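Nucleoporin NUP159 (Saccharomyces cerevisiae, PDB 1XIP) is a nuclear pore complex component whose N-terminal beta-propeller domain tethers the helicase Dbp5 to the pore for mRNA export. Local coordinates at residues N233-T238 against V242-K247; L228-N233 against P277-V282; Q66-H71 against L365-N370. All coordinates share one frame; numbering follows the deposited sequence.

Interaction 1: residues N233-T238 against V242-K247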
loop_
_atom_site.group_PDB
_atom_site.type_symbol
_atom_site.label_atom_id
_atom_site.label_comp_id
_atom_site.label_asym_id
_atom_site.label_seq_id
_atom_site.Cartn_x
_atom_site.Cartn_y
_atom_site.Cartn_z
ATOM N N ASN A 233 4.027 10.232 15.090
ATOM C CA ASN A 233 4.510 11.592 14.925
ATOM C C ASN A 233 4.282 12.074 13.506
ATOM O O ASN A 233 4.255 11.276 12.563
ATOM C CB ASN A 233 5.987 11.693 15.310
ATOM C CG ASN A 233 6.867 10.724 14.527
ATOM O OD1 ASN A 233 6.654 9.516 14.542
ATOM N ND2 ASN A 233 7.868 11.261 13.846
ATOM N N VAL A 234 4.081 13.381 13.361
ATOM C CA VAL A 234 3.878 13.982 12.043
ATOM C C VAL A 234 5.217 14.370 11.440
ATOM O O VAL A 234 6.008 15.102 12.069
ATOM C CB VAL A 234 2.948 15.220 12.090
ATOM C CG1 VAL A 234 1.568 14.864 11.515
ATOM C CG2 VAL A 234 2.839 15.785 13.511
ATOM N N ILE A 235 5.483 13.872 10.230
ATOM C CA ILE A 235 6.777 14.116 9.595
ATOM C C ILE A 235 6.779 15.235 8.522
ATOM O O ILE A 235 5.800 15.415 7.796
ATOM C CB ILE A 235 7.444 12.774 9.133
ATOM C CG1 ILE A 235 8.967 12.940 8.996
ATOM C CG2 ILE A 235 6.774 12.195 7.872
ATOM C CD1 ILE A 235 9.655 13.470 10.265
ATOM N N SER A 236 7.868 16.000 8.467
ATOM C CA SER A 236 7.973 17.153 7.562
ATOM C C SER A 236 8.568 16.808 6.180
ATOM O O SER A 236 9.486 15.981 6.065
ATOM C CB SER A 236 8.782 18.277 8.217
ATOM O OG SER A 236 10.147 17.909 8.344
ATOM N N GLU A 237 8.044 17.480 5.152
ATOM C CA GLU A 237 8.479 17.339 3.753
ATOM C C GLU A 237 10.013 17.301 3.576
ATOM O O GLU A 237 10.545 16.457 2.845
ATOM C CB GLU A 237 7.878 18.474 2.892
ATOM C CG GLU A 237 6.350 18.482 2.771
ATOM C CD GLU A 237 5.645 19.040 4.010
ATOM O OE1 GLU A 237 5.926 20.204 4.401
ATOM O OE2 GLU A 237 4.806 18.313 4.599
ATOM N N THR A 238 10.707 18.228 4.240
ATOM C CA THR A 238 12.164 18.300 4.180
ATOM C C THR A 238 12.757 18.286 5.581
ATOM O O THR A 238 12.700 19.293 6.304
ATOM C CB THR A 238 12.638 19.575 3.402
ATOM O OG1 THR A 238 12.235 19.494 2.030
ATOM C CG2 THR A 238 14.173 19.631 3.309
ATOM N N VAL A 242 15.713 11.438 10.697
ATOM C CA VAL A 242 14.363 10.892 10.910
ATOM C C VAL A 242 14.256 9.634 11.789
ATOM O O VAL A 242 15.012 8.672 11.650
ATOM C CB VAL A 242 13.597 10.689 9.565
ATOM C CG1 VAL A 242 13.858 9.299 8.965
ATOM C CG2 VAL A 242 12.108 10.934 9.748
ATOM N N SER A 243 13.289 9.684 12.695
ATOM C CA SER A 243 12.946 8.590 13.589
ATOM C C SER A 243 11.418 8.496 13.563
ATOM O O SER A 243 10.753 9.531 13.591
ATOM C CB SER A 243 13.435 8.920 15.006
ATOM O OG SER A 243 13.215 7.855 15.908
ATOM N N TYR A 244 10.859 7.285 13.477
ATOM C CA TYR A 244 9.390 7.123 13.567
ATOM C C TYR A 244 8.941 6.527 14.896
ATOM O O TYR A 244 9.531 5.558 15.391
ATOM C CB TYR A 244 8.821 6.295 12.402
ATOM C CG TYR A 244 9.090 6.889 11.043
ATOM C CD1 TYR A 244 8.318 7.951 10.551
ATOM C CD2 TYR A 244 10.117 6.403 10.250
ATOM C CE1 TYR A 244 8.574 8.509 9.310
ATOM C CE2 TYR A 244 10.388 6.958 9.013
ATOM C CZ TYR A 244 9.613 8.005 8.547
ATOM O OH TYR A 244 9.888 8.533 7.315
ATOM N N ASP A 245 7.901 7.117 15.471
ATOM C CA ASP A 245 7.256 6.551 16.633
ATOM C C ASP A 245 5.769 6.323 16.341
ATOM O O ASP A 245 5.005 7.272 16.156
ATOM C CB ASP A 245 7.460 7.450 17.857
ATOM C CG ASP A 245 6.717 6.943 19.093
ATOM O OD1 ASP A 245 6.750 5.698 19.350
ATOM O OD2 ASP A 245 6.063 7.710 19.851
ATOM N N GLN A 246 5.357 5.059 16.297
ATOM C CA GLN A 246 4.015 4.732 15.828
ATOM C C GLN A 246 3.289 3.695 16.674
ATOM O O GLN A 246 3.901 2.755 17.174
ATOM C CB GLN A 246 4.090 4.241 14.388
ATOM C CG GLN A 246 4.178 5.346 13.375
ATOM C CD GLN A 246 4.549 4.840 12.008
ATOM O OE1 GLN A 246 4.418 3.658 11.739
ATOM N NE2 GLN A 246 5.023 5.729 11.140
ATOM N N LYS A 247 1.978 3.848 16.800
ATOM C CA LYS A 247 1.160 2.833 17.440
ATOM C C LYS A 247 0.140 2.239 16.488
ATOM O O LYS A 247 -0.596 2.966 15.828
ATOM C CB LYS A 247 0.472 3.411 18.667
ATOM C CG LYS A 247 1.402 3.569 19.838
ATOM C CD LYS A 247 0.655 3.925 21.091
ATOM C CE LYS A 247 1.582 3.954 22.280
ATOM N NZ LYS A 247 1.909 2.574 22.725
#
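Asn233 lays its carboxamide along the backbone from Ser243 to Asp245, in the loop that joins strands 226-232 and 246-254, two antiparallel neighbours in one sheet of the Nup159 beta-propeller. The chain leaves the first strand at Asn233 and comes back through 242-245, and the side chain bridges the mouth of this excursion. Its CG sits between the backbone N and the carbonyl carbon (chi1 56°), which swings the amide across to the returning chain. OD1 of Asn233 accepts from the backbone N of Asp245 at 2.9 Å; the N-H points almost straight at the oxygen (171°), although the donor lies 37° out of the amide plane. At the other end of the amide, ND2 of Asn233 reaches the carbonyl O of Ser243 in a weak bond of 3.4 Å. The backbone adds a third link, Asn233 N to Asp245 O at 3.3 Å, so that Asp245 is held through both its N and its O. Just past the end of strand 226-232, a side chain thus supplements the backbone bonding.

Further out the chemistry turns apolar. Ile235 points toward the returning segment, and its side chain crosses that of Val242 at about a right angle. CG2 of Ile235 also approaches the edge of the Tyr244 ring, close to the ring plane, at 4.3 Å from CE1. Tyr244 is buried, and its hydroxyl is hydrogen-bonded to the backbone of Ile273 and Arg275. The closest apolar approach joins CD1 of Ile235 to CG2 of Val242, 3.6 Å apart.

Interaction 2: residues L228-N233 against P277-V282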
loop_
_atom_site.group_PDB
_atom_site.type_symbol
_atom_site.label_atom_id
_atom_site.label_comp_id
_atom_site.label_asym_id
_atom_site.label_seq_id
_atom_site.Cartn_x
_atom_site.Cartn_y
_atom_site.Cartn_z
ATOM N N LEU A 228 -7.141 -1.706 10.406
ATOM C CA LEU A 228 -5.864 -1.500 11.039
ATOM C C LEU A 228 -5.570 -0.020 10.925
ATOM O O LEU A 228 -5.588 0.536 9.827
ATOM C CB LEU A 228 -4.808 -2.333 10.319
ATOM C CG LEU A 228 -3.355 -2.478 10.781
ATOM C CD1 LEU A 228 -2.440 -2.070 9.675
ATOM C CD2 LEU A 228 -3.038 -1.732 12.038
ATOM N N ALA A 229 -5.340 0.624 12.068
ATOM C CA ALA A 229 -5.078 2.066 12.128
ATOM C C ALA A 229 -3.708 2.340 12.701
ATOM O O ALA A 229 -3.237 1.611 13.568
ATOM C CB ALA A 229 -6.127 2.750 12.965
ATOM N N VAL A 230 -3.070 3.403 12.235
ATOM C CA VAL A 230 -1.794 3.792 12.809
ATOM C C VAL A 230 -1.773 5.257 13.215
ATOM O O VAL A 230 -2.300 6.115 12.505
ATOM C CB VAL A 230 -0.607 3.466 11.892
ATOM C CG1 VAL A 230 0.711 3.693 12.643
ATOM C CG2 VAL A 230 -0.687 2.025 11.378
ATOM N N PHE A 231 -1.183 5.516 14.381
ATOM C CA PHE A 231 -1.011 6.857 14.912
ATOM C C PHE A 231 0.456 7.041 15.259
ATOM O O PHE A 231 1.111 6.107 15.728
ATOM C CB PHE A 231 -1.878 7.059 16.156
ATOM C CG PHE A 231 -3.322 6.772 15.928
ATOM C CD1 PHE A 231 -4.152 7.732 15.341
ATOM C CD2 PHE A 231 -3.856 5.530 16.270
ATOM C CE1 PHE A 231 -5.507 7.471 15.098
ATOM C CE2 PHE A 231 -5.211 5.242 16.027
ATOM C CZ PHE A 231 -6.047 6.221 15.438
ATOM N N GLY A 232 0.979 8.237 15.025
ATOM C CA GLY A 232 2.386 8.487 15.251
ATOM C C GLY A 232 2.743 9.918 14.963
ATOM O O GLY A 232 1.875 10.727 14.635
ATOM N N ASN A 233 4.027 10.232 15.090
ATOM C CA ASN A 233 4.510 11.592 14.925
ATOM C C ASN A 233 4.282 12.074 13.506
ATOM O O ASN A 233 4.255 11.276 12.563
ATOM C CB ASN A 233 5.987 11.693 15.310
ATOM C CG ASN A 233 6.867 10.724 14.527
ATOM O OD1 ASN A 233 6.654 9.516 14.542
ATOM N ND2 ASN A 233 7.868 11.261 13.846
ATOM N N PRO A 277 3.644 8.380 5.490
ATOM C CA PRO A 277 3.009 7.172 6.049
ATOM C C PRO A 277 1.994 6.505 5.156
ATOM O O PRO A 277 1.008 7.130 4.784
ATOM C CB PRO A 277 2.304 7.706 7.283
ATOM C CG PRO A 277 3.209 8.792 7.720
ATOM C CD PRO A 277 3.524 9.526 6.407
ATOM N N TYR A 278 2.227 5.239 4.827
ATOM C CA TYR A 278 1.291 4.466 4.026
ATOM C C TYR A 278 1.478 2.976 4.286
ATOM O O TYR A 278 2.601 2.489 4.412
ATOM C CB TYR A 278 1.420 4.798 2.527
ATOM C CG TYR A 278 0.522 3.945 1.658
ATOM C CD1 TYR A 278 -0.859 4.147 1.639
ATOM C CD2 TYR A 278 1.057 2.920 0.870
ATOM C CE1 TYR A 278 -1.687 3.340 0.871
ATOM C CE2 TYR A 278 0.251 2.105 0.106
ATOM C CZ TYR A 278 -1.124 2.309 0.110
ATOM O OH TYR A 278 -1.934 1.496 -0.656
HETATM N N MSE A 279 0.365 2.270 4.391
HETATM C CA MSE A 279 0.370 0.847 4.674
HETATM C C MSE A 279 0.067 0.073 3.399
HETATM O O MSE A 279 -1.009 0.238 2.835
HETATM C CB MSE A 279 -0.685 0.531 5.750
HETATM C CG MSE A 279 -0.713 -0.920 6.215
HETATM SE SE MSE A 279 0.881 -1.428 7.271
HETATM C CE MSE A 279 0.749 -0.113 8.707
ATOM N N TYR A 280 1.015 -0.760 2.963
ATOM C CA TYR A 280 0.844 -1.631 1.793
ATOM C C TYR A 280 0.082 -2.898 2.165
ATOM O O TYR A 280 0.384 -3.518 3.178
ATOM C CB TYR A 280 2.207 -1.968 1.168
ATOM C CG TYR A 280 2.909 -0.742 0.640
ATOM C CD1 TYR A 280 2.693 -0.300 -0.664
ATOM C CD2 TYR A 280 3.739 0.015 1.460
ATOM C CE1 TYR A 280 3.305 0.829 -1.141
ATOM C CE2 TYR A 280 4.342 1.154 0.999
ATOM C CZ TYR A 280 4.122 1.562 -0.303
ATOM O OH TYR A 280 4.742 2.703 -0.782
ATOM N N LYS A 281 -0.928 -3.248 1.370
ATOM C CA LYS A 281 -1.749 -4.422 1.629
ATOM C C LYS A 281 -2.001 -5.268 0.375
ATOM O O LYS A 281 -2.400 -4.773 -0.673
ATOM C CB LYS A 281 -3.076 -4.050 2.295
ATOM C CG LYS A 281 -3.915 -5.264 2.724
ATOM C CD LYS A 281 -5.401 -4.931 2.884
ATOM C CE LYS A 281 -6.033 -4.382 1.594
ATOM N NZ LYS A 281 -7.317 -3.621 1.824
ATOM N N VAL A 282 -1.747 -6.559 0.521
ATOM C CA VAL A 282 -2.002 -7.534 -0.503
ATOM C C VAL A 282 -2.904 -8.583 0.131
ATOM O O VAL A 282 -2.660 -9.024 1.246
ATOM C CB VAL A 282 -0.691 -8.142 -0.976
ATOM C CG1 VAL A 282 -0.886 -9.567 -1.421
ATOM C CG2 VAL A 282 -0.113 -7.309 -2.089
#
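With CG anti to the backbone N (chi1 -176°), the chain of selenomethionine Met279 is extended at first, then bends at chi2 and again at chi3 (58°), which turns its terminal methyl to Leu228 and Val230. CE of Met279 is the atom that meets both: it lies 3.7 Å from CG2 of Val230 and 3.9 Å from CD1 of Leu228. Leu228 also flanks the shaft of the same chain, its CD1 standing 4.0 Å from CG of Met279. Both aliphatic side chains cross Met279 at about a right angle, and in all three residues the CB points toward the opposing strand. No hydrogen bond links the segments. Their nearest CA atoms, those of Val230 and Met279, are 8.9 Å apart, a spacing bridged by side chains and too wide for backbone pairing.

All three residues are buried, and the centre of the contact lies about 9 Å from the centre of the chain. Strands 226-232 and 279-284 belong to different sheets of the propeller, which the contact joins. Strand 226-232 pairs with 215-221 on one side and 246-254 on the other, and Met279 also packs on Ser218 and Thr220 of the former and Met248 of the latter.

Interaction 3: residues Q66-H71 against L365-N370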
loop_
_atom_site.group_PDB
_atom_site.type_symbol
_atom_site.label_atom_id
_atom_site.label_comp_id
_atom_site.label_asym_id
_atom_site.label_seq_id
_atom_site.Cartn_x
_atom_site.Cartn_y
_atom_site.Cartn_z
ATOM N N GLN A 66 6.733 -12.534 -17.263
ATOM C CA GLN A 66 7.589 -13.731 -17.291
ATOM C C GLN A 66 9.062 -13.334 -17.331
ATOM O O GLN A 66 9.898 -14.004 -16.747
ATOM C CB GLN A 66 7.257 -14.634 -18.479
ATOM C CG GLN A 66 7.932 -16.007 -18.462
ATOM C CD GLN A 66 7.555 -16.849 -17.243
ATOM O OE1 GLN A 66 8.421 -17.222 -16.443
ATOM N NE2 GLN A 66 6.263 -17.146 -17.101
ATOM N N LEU A 67 9.353 -12.228 -18.015
ATOM C CA LEU A 67 10.703 -11.707 -18.131
ATOM C C LEU A 67 11.217 -11.244 -16.782
ATOM O O LEU A 67 12.314 -11.612 -16.372
ATOM C CB LEU A 67 10.754 -10.559 -19.130
ATOM C CG LEU A 67 11.751 -10.606 -20.290
ATOM C CD1 LEU A 67 13.074 -11.203 -19.840
ATOM C CD2 LEU A 67 11.183 -11.392 -21.470
ATOM N N LEU A 68 10.420 -10.461 -16.080
ATOM C CA LEU A 68 10.825 -9.955 -14.783
ATOM C C LEU A 68 11.047 -11.096 -13.796
ATOM O O LEU A 68 12.042 -11.123 -13.075
ATOM C CB LEU A 68 9.784 -8.977 -14.263
ATOM C CG LEU A 68 9.997 -8.373 -12.886
ATOM C CD1 LEU A 68 11.257 -7.537 -12.864
ATOM C CD2 LEU A 68 8.746 -7.556 -12.478
ATOM N N ARG A 69 10.127 -12.053 -13.783
ATOM C CA ARG A 69 10.288 -13.222 -12.939
ATOM C C ARG A 69 11.637 -13.886 -13.211
ATOM O O ARG A 69 12.425 -14.075 -12.294
ATOM C CB ARG A 69 9.139 -14.205 -13.139
ATOM C CG ARG A 69 8.988 -15.193 -12.001
ATOM C CD ARG A 69 9.191 -16.637 -12.438
ATOM N NE ARG A 69 9.555 -17.559 -11.349
ATOM C CZ ARG A 69 8.706 -18.405 -10.751
ATOM N NH1 ARG A 69 7.420 -18.434 -11.110
ATOM N NH2 ARG A 69 9.143 -19.216 -9.786
ATOM N N ASP A 70 11.910 -14.183 -14.481
ATOM C CA ASP A 70 13.103 -14.909 -14.897
ATOM C C ASP A 70 14.386 -14.130 -14.637
ATOM O O ASP A 70 15.424 -14.717 -14.302
ATOM C CB ASP A 70 13.009 -15.245 -16.380
ATOM C CG ASP A 70 12.056 -16.388 -16.666
ATOM O OD1 ASP A 70 11.461 -16.941 -15.716
ATOM O OD2 ASP A 70 11.827 -16.805 -17.828
ATOM N N HIS A 71 14.317 -12.815 -14.817
ATOM C CA HIS A 71 15.447 -11.936 -14.533
ATOM C C HIS A 71 15.833 -12.000 -13.048
ATOM O O HIS A 71 17.009 -12.078 -12.697
ATOM C CB HIS A 71 15.132 -10.491 -14.949
ATOM C CG HIS A 71 16.221 -9.520 -14.620
ATOM N ND1 HIS A 71 17.466 -9.558 -15.223
ATOM C CD2 HIS A 71 16.261 -8.489 -13.742
ATOM C CE1 HIS A 71 18.221 -8.591 -14.730
ATOM N NE2 HIS A 71 17.513 -7.929 -13.828
ATOM N N LEU A 365 2.970 -15.118 -5.435
ATOM C CA LEU A 365 4.255 -14.466 -5.358
ATOM C C LEU A 365 4.028 -13.007 -5.092
ATOM O O LEU A 365 3.249 -12.367 -5.782
ATOM C CB LEU A 365 5.054 -14.673 -6.645
ATOM C CG LEU A 365 5.423 -16.105 -7.058
ATOM C CD1 LEU A 365 6.340 -16.106 -8.283
ATOM C CD2 LEU A 365 6.060 -16.901 -5.928
ATOM N N VAL A 366 4.681 -12.493 -4.057
ATOM C CA VAL A 366 4.621 -11.083 -3.728
ATOM C C VAL A 366 5.879 -10.389 -4.252
ATOM O O VAL A 366 7.010 -10.722 -3.852
ATOM C CB VAL A 366 4.515 -10.874 -2.183
ATOM C CG1 VAL A 366 4.330 -9.413 -1.844
ATOM C CG2 VAL A 366 3.386 -11.718 -1.590
ATOM N N TYR A 367 5.683 -9.451 -5.169
ATOM C CA TYR A 367 6.769 -8.608 -5.673
ATOM C C TYR A 367 6.782 -7.334 -4.863
ATOM O O TYR A 367 5.703 -6.698 -4.673
ATOM C CB TYR A 367 6.520 -8.229 -7.125
ATOM C CG TYR A 367 6.686 -9.333 -8.136
ATOM C CD1 TYR A 367 6.228 -10.639 -7.890
ATOM C CD2 TYR A 367 7.269 -9.069 -9.374
ATOM C CE1 TYR A 367 6.365 -11.632 -8.846
ATOM C CE2 TYR A 367 7.394 -10.053 -10.332
ATOM C CZ TYR A 367 6.947 -11.328 -10.068
ATOM O OH TYR A 367 7.096 -12.297 -11.042
ATOM N N ILE A 368 7.971 -6.956 -4.381
ATOM C CA ILE A 368 8.145 -5.747 -3.562
ATOM C C ILE A 368 9.242 -4.858 -4.158
ATOM O O ILE A 368 10.356 -5.341 -4.422
ATOM C CB ILE A 368 8.494 -6.121 -2.085
ATOM C CG1 ILE A 368 7.448 -7.105 -1.501
ATOM C CG2 ILE A 368 8.651 -4.872 -1.224
ATOM C CD1 ILE A 368 7.709 -7.556 -0.075
ATOM N N LEU A 369 8.916 -3.570 -4.371
ATOM C CA LEU A 369 9.830 -2.575 -4.957
ATOM C C LEU A 369 10.351 -1.557 -3.918
ATOM O O LEU A 369 9.562 -0.919 -3.207
ATOM C CB LEU A 369 9.133 -1.816 -6.094
ATOM C CG LEU A 369 9.899 -1.653 -7.414
ATOM C CD1 LEU A 369 9.394 -0.446 -8.190
ATOM C CD2 LEU A 369 11.397 -1.548 -7.185
ATOM N N ASN A 370 11.681 -1.403 -3.888
ATOM C CA ASN A 370 12.461 -0.510 -2.987
ATOM C C ASN A 370 12.349 0.961 -3.251
ATOM O O ASN A 370 12.077 1.367 -4.370
ATOM C CB ASN A 370 13.958 -0.807 -3.121
ATOM C CG ASN A 370 14.456 -1.732 -2.059
ATOM O OD1 ASN A 370 15.650 -2.022 -1.982
ATOM N ND2 ASN A 370 13.542 -2.209 -1.217
#
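Helix 66-71 runs nearly at right angles to strand 365-370, the two axes approaching to 11.9 Å at an angle of 80°, so side chains must span the gap. Tyr367 does most of this. Its CG is anti to the carbonyl carbon (chi1 -72°), and the ring extends from the strand to the helix. CD2 of Leu68 meets the ring at its edge, in plane, 3.6 Å from CE2 of Tyr367. The phenol oxygen travels on to Arg69: OH of Tyr367 lies 3.5 Å from CB of Arg69, beside the aliphatic root of that side chain, while its hydrogen bond goes to Asp343. Past the ring, the bent arginine chain places its guanidinium with one face over CD1 of Leu365, 3.8 Å from NH1 of Arg69. The same NH1 bonds Thr346, which gives the charged group a polar partner beside its apolar one. An alanine in place of Tyr367 is likely to open a gap beside Leu68 and to leave Asp343 without its phenol partner. The contact packs the helix inserted between strands 59-64 and 83-86 of one four-stranded antiparallel sheet against an inner strand of another, joining two sheets of the beta-propeller fold.

Interactions 1 and 2 meet at strand 226-232 and share Asn233, but their second partners differ: strand 246-254 in one, strand 279-284 in the other. They touch through Lys247 N and Phe231 O at 2.6 Å, a probable hydrogen bond. Interaction 1 closes the loop between neighbouring strands at the surface and uses amide and backbone bonds beside a small apolar patch. Interaction 2 is buried nearer the centre of the chain and wholly apolar, joining that sheet to another. Interaction 3, also buried, links different parts of the propeller; its centre is about 24 Å from that of interaction 2 and 30 Å from that of interaction 1, and it mixes apolar packing with a tyrosine and an arginine bonded to outside partners.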